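Local coordinates for protein phosphatase YwpJ (Bacillus subtilis, PDB 1NRW) that removes phosphate in vitro from five- and six-carbon sugar phosphates and nucleoside monophosphates, and less readily from FMN, as a magnesium-dependent HAD-superfamily hydrolase, at residues Y102-Y113 and I170-F180; V64-I72 and E209-A220. All coordinates share one frame; numbering follows the deposited sequence.

How the interactions relate
Within the eight-stranded sheet that holds strand 6-10, which carries the probable nucleophile, the chain first forms the hairpin V64-I72 (strands 63-66 and 71-73). After the edge strand 79-82 it enters the six-stranded sheet, where Y102-Y113 pairs with I170-F180; interaction 1 closes a loop of 56 residues that includes helices 118-132 and 138-150. E209-A220 follows, returning from strand 207-212 to helix 217-227, and interaction 2 closes a larger loop of 136 residues against the hairpin. Interaction 1 is therefore nested inside interaction 2. The two meet where strands 172-178 and 207-212 are neighbours: L210 N lies 2.8 Å from I175 O, probably hydrogen-bonded. Interaction 2 thus ties one sheet to the other.

Interaction 1. Residues Y102-Y113 and I170-F180; sequences YYYEVFTGSAIY and IDFYNILGFSF
The ring of Y103 runs alongside that of F178, with CD2 of each 3.4 Å apart. The planes are within 12° of parallel, but displaced so that little ring area is shared. With CG anti to the backbone N (chi1 171°), the F178 ring also reaches F180, setting its CE2 over the centre of one face of that ring. The Y103 hydroxyl approaches the edge of the F180 ring, 3.7 Å from OH to CE2. An alanine at Y103 would remove this ring and is likely to leave the flanks of F178 and F180 that it covers without their aromatic neighbour.

Backbone bonds join Y103 with F178 and E105 with L176 in both directions, the straightest of these four running from L176 N to E105 O (166°). At F107 the pattern slips. Its N-H bonds to N174 O, while F107 O takes a 2.9 Å bond from Y173 N and only a weak one from N174 N. N174 O also lies at the edge of the F107 ring, and I112 CG2 sits over the centre of one face of that ring. On the side of the sheet carrying V106, CG1 meets the edge of the F172 ring, 3.5 Å from CD1. Beyond the strand, one water accepts from both G109 N and D171 N. N174 sends ND2 to E209 and to the carbonyl of G45, a phosphate-binding residue. Y173 and N174, together opposite F107, form a classic beta bulge in the antiparallel centre of the six-stranded sheet, which belongs to the cap of this Cof-type HAD phosphatase.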
loop_
_atom_site.group_PDB
_atom_site.type_symbol
_atom_site.label_atom_id
_atom_site.label_comp_id
_atom_site.label_asym_id
_atom_site.label_seq_id
_atom_site.Cartn_x
_atom_site.Cartn_y
_atom_site.Cartn_z
ATOM N N TYR A 102 3.611 15.285 13.790
ATOM C CA TYR A 102 3.773 14.463 12.596
ATOM C C TYR A 102 2.498 14.649 11.790
ATOM O O TYR A 102 1.435 14.862 12.374
ATOM C CB TYR A 102 3.864 12.980 12.959
ATOM C CG TYR A 102 5.165 12.542 13.576
ATOM C CD1 TYR A 102 6.213 12.070 12.780
ATOM C CD2 TYR A 102 5.346 12.586 14.956
ATOM C CE1 TYR A 102 7.415 11.650 13.352
ATOM C CE2 TYR A 102 6.536 12.174 15.536
ATOM C CZ TYR A 102 7.565 11.707 14.732
ATOM O OH TYR A 102 8.738 11.305 15.318
ATOM N N TYR A 103 2.591 14.600 10.463
ATOM C CA TYR A 103 1.381 14.663 9.652
ATOM C C TYR A 103 0.915 13.214 9.761
ATOM O O TYR A 103 1.747 12.311 9.884
ATOM C CB TYR A 103 1.674 14.931 8.170
ATOM C CG TYR A 103 2.181 16.303 7.806
ATOM C CD1 TYR A 103 2.216 17.339 8.738
ATOM C CD2 TYR A 103 2.643 16.562 6.513
ATOM C CE1 TYR A 103 2.707 18.599 8.391
ATOM C CE2 TYR A 103 3.130 17.814 6.156
ATOM C CZ TYR A 103 3.165 18.826 7.100
ATOM O OH TYR A 103 3.683 20.055 6.755
ATOM N N TYR A 104 -0.387 12.971 9.722
ATOM C CA TYR A 104 -0.846 11.591 9.795
ATOM C C TYR A 104 -2.169 11.363 9.086
ATOM O O TYR A 104 -2.956 12.290 8.885
ATOM C CB TYR A 104 -0.910 11.123 11.263
ATOM C CG TYR A 104 -1.982 11.769 12.114
ATOM C CD1 TYR A 104 -3.290 11.277 12.114
ATOM C CD2 TYR A 104 -1.691 12.868 12.922
ATOM C CE1 TYR A 104 -4.280 11.861 12.897
ATOM C CE2 TYR A 104 -2.674 13.464 13.711
ATOM C CZ TYR A 104 -3.965 12.955 13.692
ATOM O OH TYR A 104 -4.944 13.537 14.462
ATOM N N GLU A 105 -2.391 10.121 8.675
ATOM C CA GLU A 105 -3.613 9.744 7.983
ATOM C C GLU A 105 -4.089 8.457 8.638
ATOM O O GLU A 105 -3.291 7.548 8.874
ATOM C CB GLU A 105 -3.337 9.513 6.495
ATOM C CG GLU A 105 -2.785 10.747 5.781
ATOM C CD GLU A 105 -2.530 10.512 4.303
ATOM O OE1 GLU A 105 -2.905 9.434 3.789
ATOM O OE2 GLU A 105 -1.959 11.412 3.651
ATOM N N VAL A 106 -5.381 8.391 8.940
ATOM C CA VAL A 106 -5.952 7.215 9.589
ATOM C C VAL A 106 -6.887 6.483 8.636
ATOM O O VAL A 106 -7.968 6.970 8.299
ATOM C CB VAL A 106 -6.734 7.610 10.866
ATOM C CG1 VAL A 106 -7.151 6.358 11.634
ATOM C CG2 VAL A 106 -5.869 8.510 11.754
ATOM N N PHE A 107 -6.459 5.306 8.199
ATOM C CA PHE A 107 -7.251 4.498 7.284
ATOM C C PHE A 107 -8.269 3.685 8.070
ATOM O O PHE A 107 -7.902 2.866 8.908
ATOM C CB PHE A 107 -6.327 3.577 6.485
ATOM C CG PHE A 107 -5.419 4.316 5.537
ATOM C CD1 PHE A 107 -5.786 4.500 4.204
ATOM C CD2 PHE A 107 -4.227 4.873 5.988
ATOM C CE1 PHE A 107 -4.975 5.234 3.333
ATOM C CE2 PHE A 107 -3.405 5.611 5.122
ATOM C CZ PHE A 107 -3.785 5.790 3.796
ATOM N N THR A 108 -9.546 3.933 7.798
ATOM C CA THR A 108 -10.641 3.241 8.470
ATOM C C THR A 108 -11.582 2.688 7.407
ATOM O O THR A 108 -11.271 2.715 6.219
ATOM C CB THR A 108 -11.448 4.202 9.362
ATOM O OG1 THR A 108 -12.193 5.105 8.535
ATOM C CG2 THR A 108 -10.519 4.996 10.261
ATOM N N GLY A 109 -12.739 2.200 7.831
ATOM C CA GLY A 109 -13.684 1.674 6.863
ATOM C C GLY A 109 -14.326 2.779 6.039
ATOM O O GLY A 109 -14.321 2.740 4.809
ATOM N N SER A 110 -14.863 3.779 6.733
ATOM C CA SER A 110 -15.542 4.907 6.101
ATOM C C SER A 110 -14.667 5.831 5.254
ATOM O O SER A 110 -15.017 6.155 4.118
ATOM C CB SER A 110 -16.259 5.726 7.175
ATOM O OG SER A 110 -15.390 6.003 8.261
ATOM N N ALA A 111 -13.538 6.266 5.800
ATOM C CA ALA A 111 -12.653 7.158 5.065
ATOM C C ALA A 111 -11.271 7.227 5.694
ATOM O O ALA A 111 -10.948 6.465 6.601
ATOM C CB ALA A 111 -13.262 8.556 5.004
ATOM N N ILE A 112 -10.457 8.144 5.186
ATOM C CA ILE A 112 -9.111 8.352 5.696
ATOM C C ILE A 112 -9.172 9.667 6.463
ATOM O O ILE A 112 -9.266 10.734 5.863
ATOM C CB ILE A 112 -8.086 8.496 4.552
ATOM C CG1 ILE A 112 -8.181 7.296 3.608
ATOM C CG2 ILE A 112 -6.680 8.585 5.126
ATOM C CD1 ILE A 112 -7.318 7.433 2.364
ATOM N N TYR A 113 -9.133 9.584 7.786
ATOM C CA TYR A 113 -9.204 10.776 8.619
ATOM C C TYR A 113 -7.848 11.436 8.774
ATOM O O TYR A 113 -6.834 10.763 8.918
ATOM C CB TYR A 113 -9.771 10.410 9.992
ATOM C CG TYR A 113 -11.215 9.989 9.923
ATOM C CD1 TYR A 113 -12.223 10.933 9.729
ATOM C CD2 TYR A 113 -11.578 8.640 10.006
ATOM C CE1 TYR A 113 -13.550 10.552 9.617
ATOM C CE2 TYR A 113 -12.906 8.248 9.893
ATOM C CZ TYR A 113 -13.888 9.209 9.698
ATOM O OH TYR A 113 -15.204 8.835 9.578
ATOM N N ILE A 170 -16.140 2.658 14.461
ATOM C CA ILE A 170 -14.994 3.105 13.676
ATOM C C ILE A 170 -13.802 2.185 13.921
ATOM O O ILE A 170 -13.271 2.115 15.029
ATOM C CB ILE A 170 -14.595 4.557 14.024
ATOM C CG1 ILE A 170 -13.346 4.959 13.232
ATOM C CG2 ILE A 170 -14.355 4.688 15.516
ATOM C CD1 ILE A 170 -12.876 6.381 13.485
ATOM N N ASP A 171 -13.393 1.473 12.878
ATOM C CA ASP A 171 -12.270 0.555 12.979
ATOM C C ASP A 171 -11.008 1.206 12.433
ATOM O O ASP A 171 -11.053 1.926 11.437
ATOM C CB ASP A 171 -12.565 -0.731 12.205
ATOM C CG ASP A 171 -13.741 -1.500 12.781
ATOM O OD1 ASP A 171 -13.692 -1.863 13.975
ATOM O OD2 ASP A 171 -14.713 -1.740 12.037
ATOM N N PHE A 172 -9.890 0.948 13.099
ATOM C CA PHE A 172 -8.598 1.494 12.703
ATOM C C PHE A 172 -7.809 0.387 12.013
ATOM O O PHE A 172 -7.500 -0.632 12.624
ATOM C CB PHE A 172 -7.851 1.988 13.943
ATOM C CG PHE A 172 -8.561 3.102 14.667
ATOM C CD1 PHE A 172 -8.555 4.394 14.155
ATOM C CD2 PHE A 172 -9.268 2.850 15.840
ATOM C CE1 PHE A 172 -9.244 5.427 14.801
ATOM C CE2 PHE A 172 -9.961 3.870 16.493
ATOM C CZ PHE A 172 -9.950 5.164 15.973
ATOM N N TYR A 173 -7.483 0.592 10.739
ATOM C CA TYR A 173 -6.756 -0.418 9.976
ATOM C C TYR A 173 -5.276 -0.135 9.773
ATOM O O TYR A 173 -4.443 -1.025 9.919
ATOM C CB TYR A 173 -7.395 -0.603 8.598
ATOM C CG TYR A 173 -8.853 -0.990 8.626
ATOM C CD1 TYR A 173 -9.306 -2.032 9.439
ATOM C CD2 TYR A 173 -9.780 -0.328 7.825
ATOM C CE1 TYR A 173 -10.651 -2.400 9.450
ATOM C CE2 TYR A 173 -11.123 -0.686 7.828
ATOM C CZ TYR A 173 -11.553 -1.722 8.643
ATOM O OH TYR A 173 -12.882 -2.077 8.641
ATOM N N ASN A 174 -4.948 1.103 9.418
ATOM C CA ASN A 174 -3.562 1.461 9.150
ATOM C C ASN A 174 -3.400 2.936 9.481
ATOM O O ASN A 174 -4.309 3.733 9.243
ATOM C CB ASN A 174 -3.264 1.189 7.662
ATOM C CG ASN A 174 -1.780 1.255 7.315
ATOM O OD1 ASN A 174 -0.916 0.926 8.125
ATOM N ND2 ASN A 174 -1.485 1.653 6.075
ATOM N N ILE A 175 -2.258 3.282 10.061
ATOM C CA ILE A 175 -1.965 4.663 10.415
ATOM C C ILE A 175 -0.655 5.063 9.759
ATOM O O ILE A 175 0.386 4.439 9.991
ATOM C CB ILE A 175 -1.833 4.845 11.943
ATOM C CG1 ILE A 175 -3.155 4.480 12.624
ATOM C CG2 ILE A 175 -1.461 6.295 12.266
ATOM C CD1 ILE A 175 -3.083 4.454 14.153
ATOM N N LEU A 176 -0.716 6.094 8.923
ATOM C CA LEU A 176 0.474 6.592 8.244
ATOM C C LEU A 176 0.981 7.832 8.978
ATOM O O LEU A 176 0.199 8.721 9.310
ATOM C CB LEU A 176 0.147 6.943 6.785
ATOM C CG LEU A 176 1.276 7.523 5.913
ATOM C CD1 LEU A 176 0.995 7.219 4.451
ATOM C CD2 LEU A 176 1.407 9.033 6.140
ATOM N N GLY A 177 2.282 7.851 9.254
ATOM C CA GLY A 177 2.920 8.980 9.911
ATOM C C GLY A 177 3.924 9.565 8.933
ATOM O O GLY A 177 4.602 8.822 8.228
ATOM N N PHE A 178 4.037 10.889 8.893
ATOM C CA PHE A 178 4.944 11.545 7.954
ATOM C C PHE A 178 5.668 12.723 8.587
ATOM O O PHE A 178 5.105 13.431 9.421
ATOM C CB PHE A 178 4.128 12.041 6.751
ATOM C CG PHE A 178 4.890 12.928 5.795
ATOM C CD1 PHE A 178 5.396 12.418 4.601
ATOM C CD2 PHE A 178 5.063 14.284 6.071
ATOM C CE1 PHE A 178 6.060 13.246 3.687
ATOM C CE2 PHE A 178 5.726 15.125 5.169
ATOM C CZ PHE A 178 6.224 14.604 3.974
ATOM N N SER A 179 6.919 12.923 8.180
ATOM C CA SER A 179 7.709 14.060 8.647
ATOM C C SER A 179 8.814 14.373 7.649
ATOM O O SER A 179 9.437 13.465 7.101
ATOM C CB SER A 179 8.344 13.789 10.012
ATOM O OG SER A 179 9.038 14.945 10.456
ATOM N N PHE A 180 9.047 15.660 7.406
ATOM C CA PHE A 180 10.104 16.083 6.489
ATOM C C PHE A 180 11.472 15.875 7.125
ATOM O O PHE A 180 12.488 15.829 6.431
ATOM C CB PHE A 180 9.979 17.577 6.170
ATOM C CG PHE A 180 8.820 17.928 5.291
ATOM C CD1 PHE A 180 8.785 17.515 3.967
ATOM C CD2 PHE A 180 7.777 18.706 5.780
ATOM C CE1 PHE A 180 7.725 17.879 3.135
ATOM C CE2 PHE A 180 6.715 19.075 4.957
ATOM C CZ PHE A 180 6.691 18.660 3.633
HETATM O O HOH W 1 -14.413 2.224 10.344
#

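Interaction 2. Residues V64-I72 and E209-A220; sequences VISANGAVI and ELSSRKASKGQA. With PO4 (phosphate ion), chain B.
I65 touches A220 of helix 217-227 with its branch methyl, CG2 lying 3.6 Å from A220 CB, while CD1 comes almost as near. S66 O then accepts from both G69 N and V71 N. At N68 the carboxamide turns to the second segment, CG anti to the backbone N (chi1 -167°). Its ND2 gives S211 OG a 3.0 Å bond lying nearly in the amide plane, and S211 OG in turn donates a hydrogen bond to A215 O. N68 OD1 accepts from two waters, one shared with E209 OE1, the other with K217 N; S203 OG also holds the E209 carboxylate, through OE2. This places N68 beside the HAD phosphate site: K217, extended beyond CG, reaches phosphate O2 with NZ at 2.8 Å and also salt-bridges D10, the probable nucleophile, and D244. T44, G45, N243 and D12 also hydrogen-bond the phosphate. G69 follows with its CA 3.5 Å from S216 O, where a side chain would clash. S216 caps helix 217-227, its OG accepting from Q219 N. A70, which with V71 lies opposite S66 in a classic beta bulge, rests its CB on A215 CB at 3.7 Å, and I72 brings CD1 to A220 from the hairpin's second strand.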
loop_
_atom_site.group_PDB
_atom_site.type_symbol
_atom_site.label_atom_id
_atom_site.label_comp_id
_atom_site.label_asym_id
_atom_site.label_seq_id
_atom_site.Cartn_x
_atom_site.Cartn_y
_atom_site.Cartn_z
ATOM N N VAL A 64 -8.267 -7.397 -3.760
ATOM C CA VAL A 64 -7.573 -6.218 -3.267
ATOM C C VAL A 64 -7.209 -6.340 -1.802
ATOM O O VAL A 64 -8.077 -6.558 -0.947
ATOM C CB VAL A 64 -8.431 -4.942 -3.408
ATOM C CG1 VAL A 64 -7.659 -3.730 -2.856
ATOM C CG2 VAL A 64 -8.800 -4.716 -4.863
ATOM N N ILE A 65 -5.919 -6.211 -1.528
ATOM C CA ILE A 65 -5.416 -6.218 -0.162
ATOM C C ILE A 65 -5.108 -4.741 0.073
ATOM O O ILE A 65 -4.320 -4.140 -0.667
ATOM C CB ILE A 65 -4.138 -7.058 -0.043
ATOM C CG1 ILE A 65 -4.490 -8.541 -0.209
ATOM C CG2 ILE A 65 -3.461 -6.798 1.303
ATOM C CD1 ILE A 65 -3.293 -9.467 -0.230
ATOM N N SER A 66 -5.751 -4.146 1.068
ATOM C CA SER A 66 -5.541 -2.731 1.351
ATOM C C SER A 66 -5.152 -2.477 2.799
ATOM O O SER A 66 -5.119 -3.395 3.611
ATOM C CB SER A 66 -6.805 -1.935 0.992
ATOM O OG SER A 66 -7.942 -2.401 1.694
ATOM N N ALA A 67 -4.843 -1.224 3.111
ATOM C CA ALA A 67 -4.457 -0.851 4.464
ATOM C C ALA A 67 -3.309 -1.709 4.995
ATOM O O ALA A 67 -3.311 -2.139 6.152
ATOM C CB ALA A 67 -5.663 -0.936 5.390
ATOM N N ASN A 68 -2.328 -1.953 4.132
ATOM C CA ASN A 68 -1.141 -2.715 4.492
ATOM C C ASN A 68 -1.428 -4.154 4.916
ATOM O O ASN A 68 -0.722 -4.709 5.758
ATOM C CB ASN A 68 -0.379 -1.990 5.612
ATOM C CG ASN A 68 1.017 -2.542 5.821
ATOM O OD1 ASN A 68 1.762 -2.741 4.861
ATOM N ND2 ASN A 68 1.388 -2.776 7.077
ATOM N N GLY A 69 -2.458 -4.757 4.336
ATOM C CA GLY A 69 -2.770 -6.135 4.675
ATOM C C GLY A 69 -3.800 -6.278 5.776
ATOM O O GLY A 69 -4.075 -7.388 6.237
ATOM N N ALA A 70 -4.370 -5.160 6.210
ATOM C CA ALA A 70 -5.391 -5.198 7.252
ATOM C C ALA A 70 -6.758 -5.516 6.657
ATOM O O ALA A 70 -7.653 -5.992 7.360
ATOM C CB ALA A 70 -5.450 -3.851 7.981
ATOM N N VAL A 71 -6.919 -5.254 5.363
ATOM C CA VAL A 71 -8.198 -5.479 4.697
ATOM C C VAL A 71 -8.093 -6.261 3.388
ATOM O O VAL A 71 -7.173 -6.048 2.592
ATOM C CB VAL A 71 -8.896 -4.122 4.411
ATOM C CG1 VAL A 71 -10.250 -4.347 3.760
ATOM C CG2 VAL A 71 -9.046 -3.335 5.704
ATOM N N ILE A 72 -9.042 -7.171 3.169
ATOM C CA ILE A 72 -9.069 -7.973 1.947
ATOM C C ILE A 72 -10.474 -7.993 1.344
ATOM O O ILE A 72 -11.454 -8.250 2.049
ATOM C CB ILE A 72 -8.661 -9.444 2.203
ATOM C CG1 ILE A 72 -7.285 -9.514 2.865
ATOM C CG2 ILE A 72 -8.681 -10.215 0.890
ATOM C CD1 ILE A 72 -6.811 -10.937 3.141
ATOM N N GLU A 209 4.334 3.403 8.364
ATOM C CA GLU A 209 2.950 2.987 8.537
ATOM C C GLU A 209 2.859 1.971 9.659
ATOM O O GLU A 209 3.743 1.132 9.825
ATOM C CB GLU A 209 2.409 2.372 7.238
ATOM C CG GLU A 209 2.307 3.355 6.062
ATOM C CD GLU A 209 1.827 2.690 4.777
ATOM O OE1 GLU A 209 1.179 1.619 4.852
ATOM O OE2 GLU A 209 2.084 3.247 3.686
ATOM N N LEU A 210 1.779 2.057 10.424
ATOM C CA LEU A 210 1.550 1.151 11.536
ATOM C C LEU A 210 0.196 0.466 11.415
ATOM O O LEU A 210 -0.836 1.125 11.287
ATOM C CB LEU A 210 1.608 1.926 12.857
ATOM C CG LEU A 210 2.974 2.492 13.250
ATOM C CD1 LEU A 210 2.801 3.539 14.344
ATOM C CD2 LEU A 210 3.882 1.364 13.719
ATOM N N SER A 211 0.207 -0.861 11.444
ATOM C CA SER A 211 -1.025 -1.639 11.388
ATOM C C SER A 211 -0.888 -2.695 12.481
ATOM O O SER A 211 0.145 -2.755 13.153
ATOM C CB SER A 211 -1.192 -2.290 10.009
ATOM O OG SER A 211 -0.041 -3.029 9.650
ATOM N N SER A 212 -1.914 -3.515 12.673
ATOM C CA SER A 212 -1.838 -4.537 13.710
ATOM C C SER A 212 -0.790 -5.591 13.358
ATOM O O SER A 212 -0.407 -5.739 12.197
ATOM C CB SER A 212 -3.200 -5.196 13.911
ATOM O OG SER A 212 -3.210 -5.952 15.112
ATOM N N ARG A 213 -0.328 -6.323 14.371
ATOM C CA ARG A 213 0.685 -7.354 14.171
ATOM C C ARG A 213 0.353 -8.334 13.050
ATOM O O ARG A 213 1.235 -8.731 12.292
ATOM C CB ARG A 213 0.902 -8.136 15.473
ATOM C CG ARG A 213 1.979 -9.210 15.373
ATOM C CD ARG A 213 3.318 -8.609 14.959
ATOM N NE ARG A 213 4.360 -9.619 14.804
ATOM C CZ ARG A 213 4.848 -10.356 15.798
ATOM N NH1 ARG A 213 4.390 -10.198 17.035
ATOM N NH2 ARG A 213 5.792 -11.256 15.556
ATOM N N LYS A 214 -0.913 -8.729 12.950
ATOM C CA LYS A 214 -1.328 -9.678 11.925
ATOM C C LYS A 214 -1.708 -9.030 10.604
ATOM O O LYS A 214 -2.196 -9.702 9.700
ATOM C CB LYS A 214 -2.494 -10.533 12.422
ATOM C CG LYS A 214 -2.131 -11.472 13.565
ATOM C CD LYS A 214 -3.291 -12.413 13.870
ATOM C CE LYS A 214 -2.979 -13.325 15.047
ATOM N NZ LYS A 214 -2.768 -12.545 16.299
ATOM N N ALA A 215 -1.487 -7.722 10.495
ATOM C CA ALA A 215 -1.798 -7.011 9.261
ATOM C C ALA A 215 -0.522 -6.582 8.535
ATOM O O ALA A 215 0.118 -5.603 8.910
ATOM C CB ALA A 215 -2.662 -5.783 9.560
ATOM N N SER A 216 -0.143 -7.340 7.513
ATOM C CA SER A 216 1.024 -7.016 6.697
ATOM C C SER A 216 0.702 -7.561 5.309
ATOM O O SER A 216 -0.154 -8.438 5.167
ATOM C CB SER A 216 2.306 -7.656 7.252
ATOM O OG SER A 216 2.333 -9.065 7.073
ATOM N N LYS A 217 1.357 -7.042 4.276
ATOM C CA LYS A 217 1.059 -7.529 2.938
ATOM C C LYS A 217 1.355 -9.020 2.824
ATOM O O LYS A 217 0.617 -9.751 2.169
ATOM C CB LYS A 217 1.847 -6.739 1.886
ATOM C CG LYS A 217 1.363 -5.299 1.741
ATOM C CD LYS A 217 1.986 -4.611 0.530
ATOM C CE LYS A 217 1.502 -3.168 0.404
ATOM N NZ LYS A 217 2.033 -2.531 -0.833
ATOM N N GLY A 218 2.424 -9.467 3.482
ATOM C CA GLY A 218 2.784 -10.874 3.441
ATOM C C GLY A 218 1.777 -11.771 4.148
ATOM O O GLY A 218 1.424 -12.828 3.638
ATOM N N GLN A 219 1.308 -11.360 5.320
ATOM C CA GLN A 219 0.334 -12.168 6.050
ATOM C C GLN A 219 -1.012 -12.222 5.333
ATOM O O GLN A 219 -1.696 -13.246 5.358
ATOM C CB GLN A 219 0.155 -11.628 7.471
ATOM C CG GLN A 219 1.365 -11.862 8.357
ATOM C CD GLN A 219 1.220 -11.226 9.721
ATOM O OE1 GLN A 219 1.509 -10.037 9.909
ATOM N NE2 GLN A 219 0.752 -12.010 10.682
ATOM N N ALA A 220 -1.392 -11.120 4.691
ATOM C CA ALA A 220 -2.651 -11.069 3.960
ATOM C C ALA A 220 -2.568 -12.006 2.760
ATOM O O ALA A 220 -3.544 -12.673 2.411
ATOM C CB ALA A 220 -2.942 -9.635 3.498
HETATM P P PO4 B . 1.739 1.190 -1.917
HETATM O O1 PO4 B . 2.871 0.666 -2.705
HETATM O O2 PO4 B . 1.422 0.239 -0.821
HETATM O O3 PO4 B . 2.112 2.507 -1.345
HETATM O O4 PO4 B . 0.561 1.341 -2.803
HETATM O O HOH W 2 1.597 -0.676 3.162
HETATM O O HOH W 3 3.371 -4.885 4.696
HETATM O O HOH W 4 -3.514 -10.027 7.087
#